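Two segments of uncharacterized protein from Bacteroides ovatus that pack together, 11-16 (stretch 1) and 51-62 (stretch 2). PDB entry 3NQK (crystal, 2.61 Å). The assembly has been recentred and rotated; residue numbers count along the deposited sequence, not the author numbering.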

# COMPACT_ATOMS: atom_id res chain seq x y z
N GLN A 11 26.01 14.30 4.87
CA GLN A 11 24.62 13.76 4.73
C GLN A 11 23.66 14.73 4.00
O GLN A 11 23.63 15.92 4.28
CB GLN A 11 24.05 13.40 6.09
CG GLN A 11 24.71 12.21 6.71
CD GLN A 11 23.98 11.72 7.92
OE1 GLN A 11 23.73 12.47 8.85
NE2 GLN A 11 23.64 10.43 7.93
N TYR A 12 22.84 14.17 3.11
CA TYR A 12 21.98 14.94 2.24
C TYR A 12 20.51 14.65 2.59
O TYR A 12 20.12 13.49 2.75
CB TYR A 12 22.29 14.55 0.77
CG TYR A 12 21.55 15.35 -0.30
CD1 TYR A 12 21.88 16.69 -0.57
CD2 TYR A 12 20.59 14.74 -1.12
CE1 TYR A 12 21.21 17.42 -1.58
CE2 TYR A 12 19.93 15.46 -2.14
CZ TYR A 12 20.24 16.79 -2.36
OH TYR A 12 19.60 17.49 -3.35
N VAL A 13 19.70 15.71 2.72
CA VAL A 13 18.28 15.57 3.04
C VAL A 13 17.44 15.90 1.83
O VAL A 13 17.54 16.98 1.29
CB VAL A 13 17.87 16.52 4.16
CG1 VAL A 13 16.34 16.41 4.44
CG2 VAL A 13 18.66 16.24 5.40
N SER A 14 16.54 14.99 1.45
CA SER A 14 15.75 15.15 0.24
C SER A 14 14.38 14.49 0.31
O SER A 14 14.09 13.72 1.23
CB SER A 14 16.50 14.58 -0.94
OG SER A 14 16.67 13.20 -0.79
N PHE A 15 13.54 14.79 -0.68
CA PHE A 15 12.20 14.24 -0.80
C PHE A 15 12.24 12.95 -1.57
O PHE A 15 13.06 12.79 -2.47
CB PHE A 15 11.29 15.21 -1.56
CG PHE A 15 11.12 16.55 -0.90
CD1 PHE A 15 10.30 16.70 0.21
CD2 PHE A 15 11.68 17.68 -1.46
CE1 PHE A 15 10.09 17.93 0.78
CE2 PHE A 15 11.48 18.93 -0.89
CZ PHE A 15 10.69 19.05 0.23
N LYS A 16 11.34 12.03 -1.27
CA LYS A 16 11.23 10.79 -2.05
C LYS A 16 9.78 10.49 -2.42
O LYS A 16 9.06 9.82 -1.67
CB LYS A 16 11.85 9.61 -1.31
CG LYS A 16 12.62 8.66 -2.22
CD LYS A 16 13.94 9.31 -2.73
CE LYS A 16 14.85 8.29 -3.43
NZ LYS A 16 14.14 7.55 -4.54
N THR A 51 26.69 7.15 6.99
CA THR A 51 26.61 7.10 8.45
C THR A 51 25.17 7.15 8.94
O THR A 51 24.25 7.50 8.19
CB THR A 51 27.35 8.30 9.09
OG1 THR A 51 28.55 8.58 8.36
CG2 THR A 51 27.70 8.01 10.58
N VAL A 52 25.00 6.81 10.20
CA VAL A 52 23.75 6.98 10.88
C VAL A 52 23.55 8.46 11.21
O VAL A 52 24.47 9.12 11.73
CB VAL A 52 23.73 6.18 12.20
CG1 VAL A 52 22.41 6.34 12.90
CG2 VAL A 52 24.05 4.69 11.95
N ASN A 53 22.37 8.99 10.89
CA ASN A 53 22.02 10.37 11.24
C ASN A 53 22.19 10.58 12.74
O ASN A 53 21.47 9.98 13.54
CB ASN A 53 20.58 10.67 10.83
CG ASN A 53 20.11 12.04 11.31
OD1 ASN A 53 20.87 12.99 11.32
ND2 ASN A 53 18.84 12.13 11.68
N SER A 54 23.13 11.43 13.12
CA SER A 54 23.43 11.65 14.53
C SER A 54 22.95 13.01 15.04
O SER A 54 23.28 13.40 16.15
CB SER A 54 24.93 11.49 14.77
OG SER A 54 25.66 12.37 13.93
N GLN A 55 22.16 13.71 14.24
CA GLN A 55 21.66 15.05 14.61
C GLN A 55 20.14 15.07 14.70
O GLN A 55 19.45 14.52 13.84
CB GLN A 55 22.09 16.10 13.57
CG GLN A 55 23.62 16.28 13.38
CD GLN A 55 23.98 17.50 12.47
OE1 GLN A 55 23.44 18.61 12.63
NE2 GLN A 55 24.92 17.30 11.54
N ASP A 56 19.60 15.68 15.76
CA ASP A 56 18.19 16.04 15.76
C ASP A 56 18.10 17.14 14.73
O ASP A 56 18.90 18.06 14.73
CB ASP A 56 17.73 16.55 17.14
CG ASP A 56 17.43 15.40 18.14
OD1 ASP A 56 18.40 14.82 18.71
OD2 ASP A 56 16.24 15.15 18.42
N ARG A 57 17.19 16.98 13.78
CA ARG A 57 17.08 17.93 12.68
C ARG A 57 15.69 18.48 12.58
O ARG A 57 14.71 17.72 12.53
CB ARG A 57 17.48 17.27 11.35
CG ARG A 57 18.76 16.44 11.44
CD ARG A 57 19.03 15.64 10.19
NE ARG A 57 19.80 16.40 9.21
CZ ARG A 57 21.07 16.13 8.86
NH1 ARG A 57 21.71 15.09 9.37
NH2 ARG A 57 21.67 16.89 7.95
N ASP A 58 15.59 19.80 12.65
CA ASP A 58 14.36 20.49 12.38
C ASP A 58 14.46 20.98 10.95
O ASP A 58 15.22 21.89 10.67
CB ASP A 58 14.16 21.66 13.36
CG ASP A 58 13.71 21.19 14.74
OD1 ASP A 58 12.69 20.46 14.83
OD2 ASP A 58 14.38 21.56 15.74
N ILE A 59 13.73 20.33 10.05
CA ILE A 59 13.80 20.63 8.63
C ILE A 59 12.73 21.62 8.25
O ILE A 59 11.59 21.49 8.68
CB ILE A 59 13.65 19.34 7.79
CG1 ILE A 59 14.83 18.40 8.07
CG2 ILE A 59 13.57 19.67 6.28
CD1 ILE A 59 14.57 16.95 7.73
N HIS A 60 13.10 22.62 7.47
CA HIS A 60 12.13 23.64 7.06
C HIS A 60 11.80 23.51 5.59
O HIS A 60 12.70 23.39 4.75
CB HIS A 60 12.67 25.04 7.35
CG HIS A 60 12.86 25.33 8.81
ND1 HIS A 60 12.03 26.17 9.51
CD2 HIS A 60 13.78 24.89 9.69
CE1 HIS A 60 12.43 26.24 10.77
NE2 HIS A 60 13.49 25.47 10.91
N ILE A 61 10.49 23.51 5.28
CA ILE A 61 10.01 23.39 3.91
C ILE A 61 9.27 24.66 3.52
O ILE A 61 8.51 25.20 4.32
CB ILE A 61 9.02 22.23 3.77
CG1 ILE A 61 9.48 20.99 4.55
CG2 ILE A 61 8.81 21.91 2.31
CD1 ILE A 61 10.63 20.30 3.94
N ALA A 62 9.45 25.10 2.29
CA ALA A 62 8.76 26.30 1.81
C ALA A 62 8.36 26.14 0.36
O ALA A 62 9.02 25.43 -0.42
CB ALA A 62 9.65 27.54 1.97

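The two stretches pack through side chains rather than as neighbours in one sheet: the axes of strands 12-15 and 57-62 approach no closer than 10.0 Å, and their N-to-C directions diverge by 44°. The separation widens along the pair, from 7.8 Å between CA of Q11 and CA of N53 to 10.5 Å between CA of F15 and CA of I61. The contact buries 371 Å² between them, both sides summed.

At the start of stretch 2, the loop meets the amide end of Q11. NE2 of Q11 lies 3.0 Å from the carbonyl O of T51, but the angle is too poor for a hydrogen bond, so this approach is close without being a directed link. N53 organises its own stretch. OD1 of N53 accepts hydrogen bonds from N of Q55 (3.3 Å) and from NH1 of R57 (3.0 Å), both nearly straight at 162°, which ties the loop to the beginning of the strand.

R57 carries that network across the interface. NH1 of R57 also donates to OE1 of Q11 at 3.3 Å, a weak bond with an angle of 125°; the acceptor sits at the guanidinium edge, near its plane, where the N-H groups point. The same side chain passes V13, with NE of R57 in van der Waals contact with the methyl CG2 of V13 at 4.0 Å.

Beyond R57 the chemistry becomes apolar. Strand alternation directs R57, I59 and I61 toward stretch 1, while D58 and H60 make no contact with it. CD1 of I59 reaches CG1 of V13 at 3.8 Å, van der Waals packing between two buried aliphatic side chains. CD1 of I61 approaches CZ of F15 obliquely at 3.9 Å. Although the CA-to-CB bond of F15 points sideways, its ring reaches nearer stretch 2, helping to bridge the wider backbone gap here.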